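Local coordinates for conserved hypothetical protein (Enterococcus faecalis, PDB 1Z6M) that is of unknown function but adopts a thioredoxin-like fold and carries a CxxC pattern, consistent with a thiol-disulfide oxidoreductase related to DsbA-like proteins, at residues S25-N36 with G60-K71; T16-E24 with Y88-L98. All blocks are in the same frame, centred on the assembly; numbering follows the deposited sequence. Where two conformers were deposited one is given.

Contact 1 (S25-N36 with G60-K71)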
loop_
_atom_site.group_PDB
_atom_site.type_symbol
_atom_site.label_atom_id
_atom_site.label_comp_id
_atom_site.label_asym_id
_atom_site.label_seq_id
_atom_site.Cartn_x
_atom_site.Cartn_y
_atom_site.Cartn_z
ATOM N N SER A 25 -2.291 -0.525 17.588
ATOM C CA SER A 25 -3.619 0.048 17.310
ATOM C C SER A 25 -3.831 1.414 17.960
ATOM O O SER A 25 -4.622 2.218 17.483
ATOM C CB SER A 25 -4.723 -0.908 17.756
ATOM O OG SER A 25 -4.633 -2.127 17.054
ATOM N N ASN A 26 -3.119 1.650 19.056
ATOM C CA ASN A 26 -3.321 2.953 19.684
ATOM C C ASN A 26 -2.250 3.986 19.325
ATOM O O ASN A 26 -2.242 5.089 19.867
ATOM C CB ASN A 26 -3.444 2.818 21.211
ATOM C CG ASN A 26 -4.645 1.991 21.633
ATOM O OD1 ASN A 26 -4.494 0.909 22.198
ATOM N ND2 ASN A 26 -5.843 2.498 21.361
ATOM N N ALA A 27 -1.393 3.662 18.354
ATOM C CA ALA A 27 -0.387 4.635 17.908
ATOM C C ALA A 27 -1.081 5.918 17.468
ATOM O O ALA A 27 -2.087 5.867 16.759
ATOM C CB ALA A 27 0.461 4.082 16.795
ATOM N N PRO A 28 -0.581 7.076 17.924
ATOM C CA PRO A 28 -1.243 8.352 17.635
ATOM C C PRO A 28 -1.248 8.761 16.160
ATOM O O PRO A 28 -2.223 9.353 15.685
ATOM C CB PRO A 28 -0.454 9.362 18.486
ATOM C CG PRO A 28 0.860 8.696 18.757
ATOM C CD PRO A 28 0.574 7.239 18.834
ATOM N N VAL A 29 -0.186 8.435 15.433
ATOM C CA VAL A 29 -0.086 8.859 14.040
ATOM C C VAL A 29 -0.559 7.723 13.146
ATOM O O VAL A 29 0.011 6.631 13.166
ATOM C CB VAL A 29 1.343 9.315 13.673
ATOM C CG1 VAL A 29 1.426 9.675 12.195
ATOM C CG2 VAL A 29 1.765 10.500 14.547
ATOM N N LYS A 30 -1.614 7.989 12.379
ATOM C CA LYS A 30 -2.178 6.997 11.468
ATOM C C LYS A 30 -1.736 7.327 10.060
ATOM O O LYS A 30 -2.044 8.401 9.545
ATOM C CB LYS A 30 -3.708 7.000 11.540
ATOM C CG LYS A 30 -4.299 6.808 12.951
ATOM C CD LYS A 30 -3.826 5.520 13.615
ATOM C CE LYS A 30 -4.610 5.241 14.885
ATOM N NZ LYS A 30 -3.983 4.153 15.666
HETATM N N MSE A 31 -0.987 6.412 9.457
HETATM C CA MSE A 31 -0.443 6.601 8.115
HETATM C C MSE A 31 -1.215 5.713 7.157
HETATM O O MSE A 31 -1.115 4.492 7.238
HETATM C CB MSE A 31 1.045 6.237 8.107
HETATM C CG MSE A 31 1.735 6.406 6.752
HETATM SE SE MSE A 31 3.562 6.101 6.814
HETATM C CE MSE A 31 4.058 7.331 8.073
ATOM N N ILE A 32 -1.979 6.327 6.261
ATOM C CA ILE A 32 -2.808 5.596 5.303
ATOM C C ILE A 32 -2.093 5.540 3.959
ATOM O O ILE A 32 -1.674 6.569 3.436
ATOM C CB ILE A 32 -4.198 6.266 5.183
ATOM C CG1 ILE A 32 -4.999 6.059 6.486
ATOM C CG2 ILE A 32 -4.977 5.719 3.988
ATOM C CD1 ILE A 32 -6.143 7.032 6.680
ATOM N N GLU A 33 -1.946 4.338 3.409
ATOM C CA GLU A 33 -1.155 4.146 2.193
ATOM C C GLU A 33 -1.964 3.401 1.152
ATOM O O GLU A 33 -2.199 2.193 1.289
ATOM C CB GLU A 33 0.131 3.352 2.498
ATOM C CG GLU A 33 0.910 3.942 3.654
ATOM C CD GLU A 33 2.123 3.152 4.085
ATOM O OE1 GLU A 33 2.842 2.550 3.244
ATOM O OE2 GLU A 33 2.378 3.173 5.300
ATOM N N PHE A 34 -2.366 4.104 0.097
ATOM C CA PHE A 34 -3.003 3.466 -1.055
ATOM C C PHE A 34 -1.904 3.096 -2.037
ATOM O O PHE A 34 -1.203 3.967 -2.559
ATOM C CB PHE A 34 -4.001 4.417 -1.734
ATOM C CG PHE A 34 -5.270 4.634 -0.960
ATOM C CD1 PHE A 34 -5.332 5.591 0.058
ATOM C CD2 PHE A 34 -6.409 3.875 -1.237
ATOM C CE1 PHE A 34 -6.514 5.805 0.768
ATOM C CE2 PHE A 34 -7.580 4.073 -0.531
ATOM C CZ PHE A 34 -7.636 5.029 0.472
ATOM N N ILE A 35 -1.739 1.800 -2.267
ATOM C CA ILE A 35 -0.660 1.321 -3.111
ATOM C C ILE A 35 -1.143 0.177 -4.003
ATOM O O ILE A 35 -2.160 -0.475 -3.734
ATOM C CB ILE A 35 0.583 0.840 -2.305
ATOM C CG1 ILE A 35 0.229 -0.336 -1.410
ATOM C CG2 ILE A 35 1.246 1.997 -1.507
ATOM C CD1 ILE A 35 1.468 -1.049 -0.863
ATOM N N ASN A 36 -0.399 -0.060 -5.075
ATOM C CA ASN A 36 -0.564 -1.274 -5.861
ATOM C C ASN A 36 0.829 -1.880 -5.981
ATOM O O ASN A 36 1.790 -1.185 -6.319
ATOM C CB ASN A 36 -1.180 -0.954 -7.233
ATOM C CG ASN A 36 -1.367 -2.191 -8.096
ATOM O OD1 ASN A 36 -0.397 -2.826 -8.488
ATOM N ND2 ASN A 36 -2.623 -2.530 -8.400
ATOM N N GLY A 60 6.090 2.920 18.593
ATOM C CA GLY A 60 4.695 3.139 18.974
ATOM C C GLY A 60 4.091 4.437 18.462
ATOM O O GLY A 60 2.955 4.752 18.784
ATOM N N LYS A 61 4.854 5.195 17.676
ATOM C CA LYS A 61 4.405 6.493 17.179
ATOM C C LYS A 61 3.410 6.359 16.025
ATOM O O LYS A 61 2.432 7.104 15.961
ATOM C CB LYS A 61 5.606 7.355 16.761
ATOM C CG LYS A 61 5.274 8.727 16.196
ATOM C CD LYS A 61 4.885 9.731 17.262
ATOM C CE LYS A 61 4.900 11.129 16.661
ATOM N NZ LYS A 61 4.798 12.235 17.639
ATOM N N VAL A 62 3.663 5.406 15.130
ATOM C CA VAL A 62 2.905 5.270 13.892
ATOM C C VAL A 62 2.235 3.910 13.775
ATOM O O VAL A 62 2.839 2.882 14.088
ATOM C CB VAL A 62 3.838 5.478 12.668
ATOM C CG1 VAL A 62 3.173 5.027 11.360
ATOM C CG2 VAL A 62 4.291 6.926 12.568
ATOM N N GLU A 63 0.980 3.929 13.332
ATOM C CA GLU A 63 0.319 2.741 12.805
ATOM C C GLU A 63 0.112 2.954 11.311
ATOM O O GLU A 63 -0.419 3.985 10.899
ATOM C CB GLU A 63 -1.042 2.525 13.465
ATOM C CG GLU A 63 -1.741 1.233 13.004
ATOM C CD GLU A 63 -3.174 1.084 13.497
ATOM O OE1 GLU A 63 -3.824 2.095 13.829
ATOM O OE2 GLU A 63 -3.664 -0.070 13.538
ATOM N N ARG A 64 0.538 1.987 10.506
ATOM C CA ARG A 64 0.309 2.053 9.066
ATOM C C ARG A 64 -0.938 1.271 8.739
ATOM O O ARG A 64 -1.157 0.179 9.284
ATOM C CB ARG A 64 1.476 1.458 8.294
ATOM C CG ARG A 64 2.814 2.126 8.581
ATOM C CD ARG A 64 3.958 1.306 8.011
ATOM N NE ARG A 64 3.972 1.381 6.553
ATOM C CZ ARG A 64 4.832 0.732 5.773
ATOM N NH1 ARG A 64 5.741 -0.080 6.300
ATOM N NH2 ARG A 64 4.775 0.894 4.455
ATOM N N ILE A 65 -1.753 1.841 7.849
ATOM C CA ILE A 65 -2.916 1.138 7.316
ATOM C C ILE A 65 -2.737 1.079 5.805
ATOM O O ILE A 65 -2.912 2.067 5.089
ATOM C CB ILE A 65 -4.271 1.783 7.711
ATOM C CG1 ILE A 65 -4.376 1.973 9.228
ATOM C CG2 ILE A 65 -5.417 0.917 7.203
ATOM C CD1 ILE A 65 -3.897 3.349 9.723
ATOM N N ILE A 66 -2.344 -0.104 5.343
ATOM C CA ILE A 66 -1.949 -0.306 3.959
ATOM C C ILE A 66 -3.147 -0.824 3.171
ATOM O O ILE A 66 -3.678 -1.909 3.475
ATOM C CB ILE A 66 -0.721 -1.237 3.860
ATOM C CG1 ILE A 66 0.480 -0.603 4.586
ATOM C CG2 ILE A 66 -0.367 -1.515 2.393
ATOM C CD1 ILE A 66 1.637 -1.564 4.836
ATOM N N LYS A 67 -3.557 -0.025 2.191
ATOM C CA LYS A 67 -4.747 -0.274 1.392
ATOM C C LYS A 67 -4.322 -0.704 0.005
ATOM O O LYS A 67 -3.845 0.115 -0.784
ATOM C CB LYS A 67 -5.623 0.981 1.365
ATOM C CG LYS A 67 -6.106 1.336 2.781
ATOM C CD LYS A 67 -6.904 2.617 2.821
ATOM C CE LYS A 67 -7.251 3.026 4.250
ATOM N NZ LYS A 67 -8.448 2.302 4.815
ATOM N N LEU A 68 -4.483 -1.994 -0.271
ATOM C CA LEU A 68 -4.053 -2.564 -1.552
ATOM C C LEU A 68 -5.143 -2.308 -2.577
ATOM O O LEU A 68 -6.221 -2.907 -2.528
ATOM C CB LEU A 68 -3.712 -4.048 -1.398
ATOM C CG LEU A 68 -2.583 -4.316 -0.392
ATOM C CD1 LEU A 68 -2.316 -5.806 -0.323
ATOM C CD2 LEU A 68 -1.304 -3.574 -0.726
ATOM N N PHE A 69 -4.849 -1.358 -3.462
ATOM C CA PHE A 69 -5.811 -0.781 -4.395
ATOM C C PHE A 69 -5.687 -1.531 -5.723
ATOM O O PHE A 69 -4.709 -1.341 -6.475
ATOM C CB PHE A 69 -5.434 0.705 -4.539
ATOM C CG PHE A 69 -6.436 1.592 -5.258
ATOM C CD1 PHE A 69 -7.613 1.112 -5.831
ATOM C CD2 PHE A 69 -6.141 2.950 -5.389
ATOM C CE1 PHE A 69 -8.479 1.997 -6.503
ATOM C CE2 PHE A 69 -6.994 3.813 -6.048
ATOM C CZ PHE A 69 -8.164 3.337 -6.615
ATOM N N ASP A 70 -6.659 -2.410 -6.006
ATOM C CA ASP A 70 -6.697 -3.064 -7.337
ATOM C C ASP A 70 -7.064 -2.021 -8.382
ATOM O O ASP A 70 -8.035 -1.273 -8.204
ATOM C CB ASP A 70 -7.667 -4.257 -7.465
ATOM C CG ASP A 70 -7.360 -5.408 -6.502
ATOM O OD1 ASP A 70 -6.412 -5.338 -5.663
ATOM O OD2 ASP A 70 -8.075 -6.438 -6.628
ATOM N N LYS A 71 -6.310 -1.988 -9.479
ATOM C CA LYS A 71 -6.435 -0.915 -10.458
ATOM C C LYS A 71 -6.741 -1.474 -11.829
ATOM O O LYS A 71 -6.499 -2.647 -12.093
ATOM C CB LYS A 71 -5.135 -0.105 -10.520
ATOM C CG LYS A 71 -4.798 0.686 -9.266
ATOM C CD LYS A 71 -5.761 1.841 -9.011
ATOM C CE LYS A 71 -5.619 2.963 -10.014
ATOM N NZ LYS A 71 -6.841 3.800 -9.997
#
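The guanidinium of Arg64 meets the carboxylate of Glu33 at its edge, the two planes only 12° apart, while Ile66 CD1 of its own strand lies over one guanidinium face. This salt bridge is side-on and nearly straight: NE of Arg64 reaches OE2 of Glu33 at 2.7 Å, and NH2 of Arg64 meets the syn lone pair of Glu33 OE1 at 2.8 Å. Trp45 adds a second donor to OE1, so three bonds hold the buried carboxylate, and its charge is probably well balanced. The Phe34 ring takes Lys67 CD over one face, a CH-pi contact 3.8 Å from CD to the ring centroid; a bend at the last torsion leads Lys67 NZ on to Glu141 and to the carbonyls of Asn15 and Thr18. Lys71 CD lies over the centre of one Phe69 face. At the other end, Lys30 bends at chi2 (-57°), which carries NZ into a salt bridge on the anti side of Glu63 OE1 at 2.8 Å, well out of the carboxylate plane, and to the carbonyls of Ser25 and Ala27. Parallel backbone bonding runs from Val29 N-Lys61 O to Phe69 N-Ile35 O. Strands 29-35 and 62-68, linked through helix 40-58, form the beta-alpha-beta unit of the thioredoxin fold.

Contact 2 (T16-E24 with Y88-L98)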
loop_
_atom_site.group_PDB
_atom_site.type_symbol
_atom_site.label_atom_id
_atom_site.label_comp_id
_atom_site.label_asym_id
_atom_site.label_seq_id
_atom_site.Cartn_x
_atom_site.Cartn_y
_atom_site.Cartn_z
ATOM N N THR A 16 -9.131 4.477 8.949
ATOM C CA THR A 16 -8.039 3.678 9.485
ATOM C C THR A 16 -8.491 2.259 9.818
ATOM O O THR A 16 -7.839 1.568 10.600
ATOM C CB THR A 16 -7.448 4.338 10.739
ATOM O OG1 THR A 16 -8.471 4.456 11.735
ATOM C CG2 THR A 16 -6.925 5.722 10.392
ATOM N N GLU A 17 -9.585 1.820 9.202
ATOM C CA GLU A 17 -10.152 0.499 9.473
ATOM C C GLU A 17 -9.808 -0.545 8.417
ATOM O O GLU A 17 -9.311 -1.622 8.751
ATOM C CB GLU A 17 -11.668 0.603 9.633
ATOM C CG GLU A 17 -12.100 1.378 10.858
ATOM C CD GLU A 17 -11.703 0.705 12.162
ATOM O OE1 GLU A 17 -11.865 -0.533 12.274
ATOM O OE2 GLU A 17 -11.236 1.422 13.080
ATOM N N THR A 18 -10.078 -0.234 7.154
ATOM C CA THR A 18 -9.914 -1.219 6.095
ATOM C C THR A 18 -8.454 -1.366 5.711
ATOM O O THR A 18 -7.783 -0.365 5.427
ATOM C CB THR A 18 -10.715 -0.804 4.858
ATOM O OG1 THR A 18 -12.080 -0.631 5.232
ATOM C CG2 THR A 18 -10.623 -1.870 3.779
ATOM N N GLY A 19 -7.972 -2.604 5.666
ATOM C CA GLY A 19 -6.638 -2.841 5.149
ATOM C C GLY A 19 -5.706 -3.548 6.089
ATOM O O GLY A 19 -6.132 -4.135 7.080
ATOM N N LEU A 20 -4.426 -3.527 5.748
ATOM C CA LEU A 20 -3.404 -4.208 6.517
ATOM C C LEU A 20 -2.858 -3.260 7.573
ATOM O O LEU A 20 -2.336 -2.198 7.239
ATOM C CB LEU A 20 -2.282 -4.648 5.573
ATOM C CG LEU A 20 -1.039 -5.300 6.173
ATOM C CD1 LEU A 20 -1.398 -6.592 6.895
ATOM C CD2 LEU A 20 -0.009 -5.560 5.085
ATOM N N HIS A 21 -2.983 -3.644 8.842
ATOM C CA HIS A 21 -2.519 -2.802 9.945
ATOM C C HIS A 21 -1.142 -3.230 10.404
ATOM O O HIS A 21 -0.951 -4.382 10.782
ATOM C CB HIS A 21 -3.484 -2.890 11.120
ATOM C CG HIS A 21 -4.813 -2.277 10.841
ATOM N ND1 HIS A 21 -5.755 -2.879 10.035
ATOM C CD2 HIS A 21 -5.368 -1.121 11.272
ATOM C CE1 HIS A 21 -6.829 -2.112 9.975
ATOM N NE2 HIS A 21 -6.612 -1.032 10.700
ATOM N N ILE A 22 -0.205 -2.293 10.389
ATOM C CA ILE A 22 1.166 -2.533 10.856
ATOM C C ILE A 22 1.430 -1.579 12.008
ATOM O O ILE A 22 1.340 -0.366 11.840
ATOM C CB ILE A 22 2.215 -2.285 9.732
ATOM C CG1 ILE A 22 1.964 -3.178 8.508
ATOM C CG2 ILE A 22 3.642 -2.423 10.255
ATOM C CD1 ILE A 22 1.942 -4.681 8.787
ATOM N N GLY A 23 1.747 -2.128 13.175
ATOM C CA GLY A 23 2.015 -1.302 14.335
ATOM C C GLY A 23 0.931 -1.392 15.386
ATOM O O GLY A 23 -0.027 -2.166 15.258
ATOM N N GLU A 24 1.082 -0.587 16.426
ATOM C CA GLU A 24 0.152 -0.593 17.550
ATOM C C GLU A 24 -1.172 0.102 17.224
ATOM O O GLU A 24 -1.180 1.187 16.659
ATOM C CB GLU A 24 0.827 0.051 18.759
ATOM C CG GLU A 24 2.088 -0.691 19.192
ATOM C CD GLU A 24 2.878 0.021 20.283
ATOM O OE1 GLU A 24 2.267 0.731 21.106
ATOM O OE2 GLU A 24 4.117 -0.141 20.314
ATOM N N TYR A 88 -4.198 -11.445 5.498
ATOM C CA TYR A 88 -4.598 -10.391 6.423
ATOM C C TYR A 88 -4.642 -10.830 7.885
ATOM O O TYR A 88 -4.648 -9.985 8.778
ATOM C CB TYR A 88 -5.923 -9.738 6.001
ATOM C CG TYR A 88 -5.768 -8.850 4.789
ATOM C CD1 TYR A 88 -5.996 -9.349 3.506
ATOM C CD2 TYR A 88 -5.365 -7.524 4.922
ATOM C CE1 TYR A 88 -5.844 -8.541 2.385
ATOM C CE2 TYR A 88 -5.208 -6.705 3.809
ATOM C CZ TYR A 88 -5.437 -7.220 2.542
ATOM O OH TYR A 88 -5.286 -6.405 1.442
ATOM N N SER A 89 -4.642 -12.146 8.119
ATOM C CA SER A 89 -4.648 -12.703 9.477
ATOM C C SER A 89 -3.274 -12.624 10.151
ATOM O O SER A 89 -3.163 -12.813 11.369
ATOM C CB SER A 89 -5.136 -14.156 9.459
ATOM O OG SER A 89 -4.112 -15.038 9.028
ATOM N N ALA A 90 -2.232 -12.359 9.362
ATOM C CA ALA A 90 -0.855 -12.348 9.865
ATOM C C ALA A 90 -0.111 -11.109 9.345
ATOM O O ALA A 90 0.670 -11.210 8.395
ATOM C CB ALA A 90 -0.131 -13.615 9.439
ATOM N N PRO A 91 -0.360 -9.934 9.958
ATOM C CA PRO A 91 0.128 -8.658 9.406
ATOM C C PRO A 91 1.636 -8.559 9.214
ATOM O O PRO A 91 2.078 -8.074 8.174
ATOM C CB PRO A 91 -0.352 -7.629 10.437
ATOM C CG PRO A 91 -1.541 -8.286 11.069
ATOM C CD PRO A 91 -1.132 -9.720 11.195
ATOM N N GLU A 92 2.419 -9.002 10.197
ATOM C CA GLU A 92 3.879 -8.999 10.078
ATOM C C GLU A 92 4.364 -9.853 8.896
ATOM O O GLU A 92 5.265 -9.450 8.144
ATOM C CB GLU A 92 4.558 -9.391 11.405
ATOM C CG GLU A 92 4.224 -10.792 11.959
ATOM C CD GLU A 92 2.746 -10.981 12.295
ATOM O OE1 GLU A 92 2.166 -11.991 11.841
ATOM O OE2 GLU A 92 2.163 -10.114 12.989
ATOM N N GLN A 93 3.734 -11.014 8.720
ATOM C CA GLN A 93 4.043 -11.888 7.592
ATOM C C GLN A 93 3.584 -11.265 6.272
ATOM O O GLN A 93 4.258 -11.413 5.247
ATOM C CB GLN A 93 3.439 -13.283 7.800
ATOM C CG GLN A 93 4.142 -14.106 8.883
ATOM C CD GLN A 93 3.319 -15.290 9.374
ATOM O OE1 GLN A 93 2.482 -15.834 8.653
ATOM N NE2 GLN A 93 3.564 -15.698 10.614
ATOM N N ALA A 94 2.457 -10.552 6.301
ATOM C CA ALA A 94 1.945 -9.855 5.117
ATOM C C ALA A 94 2.887 -8.739 4.673
ATOM O O ALA A 94 3.117 -8.561 3.475
ATOM C CB ALA A 94 0.554 -9.307 5.371
ATOM N N LEU A 95 3.436 -7.996 5.632
ATOM C CA LEU A 95 4.388 -6.946 5.296
ATOM C C LEU A 95 5.632 -7.569 4.655
ATOM O O LEU A 95 6.168 -7.047 3.670
ATOM C CB LEU A 95 4.749 -6.100 6.522
ATOM C CG LEU A 95 5.702 -4.924 6.279
ATOM C CD1 LEU A 95 5.176 -3.960 5.220
ATOM C CD2 LEU A 95 5.941 -4.195 7.591
ATOM N N SER A 96 6.082 -8.696 5.196
ATOM C CA SER A 96 7.221 -9.413 4.628
ATOM C C SER A 96 6.933 -9.830 3.189
ATOM O O SER A 96 7.781 -9.711 2.308
ATOM C CB SER A 96 7.571 -10.643 5.474
ATOM O OG SER A 96 8.622 -11.396 4.879
ATOM N N ALA A 97 5.722 -10.322 2.957
ATOM C CA ALA A 97 5.302 -10.696 1.622
ATOM C C ALA A 97 5.311 -9.490 0.682
ATOM O O ALA A 97 5.777 -9.600 -0.440
ATOM C CB ALA A 97 3.927 -11.352 1.655
ATOM N N LEU A 98 4.801 -8.345 1.132
ATOM C CA LEU A 98 4.848 -7.136 0.313
ATOM C C LEU A 98 6.278 -6.781 -0.051
ATOM O O LEU A 98 6.570 -6.432 -1.195
ATOM C CB LEU A 98 4.205 -5.956 1.034
ATOM C CG LEU A 98 2.686 -6.010 1.165
ATOM C CD1 LEU A 98 2.228 -4.853 2.051
ATOM C CD2 LEU A 98 1.984 -5.973 -0.192
#
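With chi1 at 176°, Leu20 carries CG opposite its backbone N, and its two methyls fork over helix 91-98. CD1 lies 3.6 Å from Pro91 CA and also touches Ala94 CB, whereas CD2 reaches past the same alanine to meet Leu98 CD1 tip to tip at 3.8 Å. In Ile22, two residues on, CG1 stands anti to the carbonyl carbon and the chain folds again at chi2 (-57°), which brings CD1 to 3.5 Å from Pro91 O and 3.9 Å from Leu95 CB. Its other branch, CG2, rests against Leu95 CD2. The strand thus presents Leu20 and Ile22 to one side of the helix, where Pro91, Ala94, Leu95 and Leu98 receive them; the two axes run almost at right angles (101°).

Ahead of the helix, the Tyr88 ring turns an edge to the strand: Leu20 N lies in the plane of the ring, 3.8 Å from Tyr88 CE2, with Leu20 CB close by. Pro91, in the first turn after the N-cap residue Ala90, sets CB 3.3 Å from His21 O. The His21 ring does not join this packing: its NE2 donates to Thr16 O at 2.9 Å, which ties the ring back to the preceding loop. Phe46 of helix 40-58 extends the apolar surface around Leu95 and Leu98.

No hydrogen bond or salt bridge spans the two segments, so the edge strand and helix 91-98 are joined by van der Waals packing alone, and their fit rests on the shapes of the aliphatic branches together with the proline and tyrosine rings.

How the contacts relate
The centres of the two contacts lie about 9 Å apart, and strand 62-68 connects them: it pairs with strand 29-35 in contact 1 and, on its other side, antiparallel with the edge strand 20-22 of contact 2. Backbone bonding there includes Arg64 N to Ile22 O at 2.8 Å, and the side chains of Glu63 and Ile65 both touch His21. In sequence, both segments of contact 1 fall between the two segments of contact 2. Helix 40-58 touches both contacts, through Leu53 against Met31 and Arg64 and through Val57 against Ile22. A CxxC pattern, Cys39 and Cys42, spans the start of that helix, a possible redox site that contact 1 approaches where Ile35 touches Cys42.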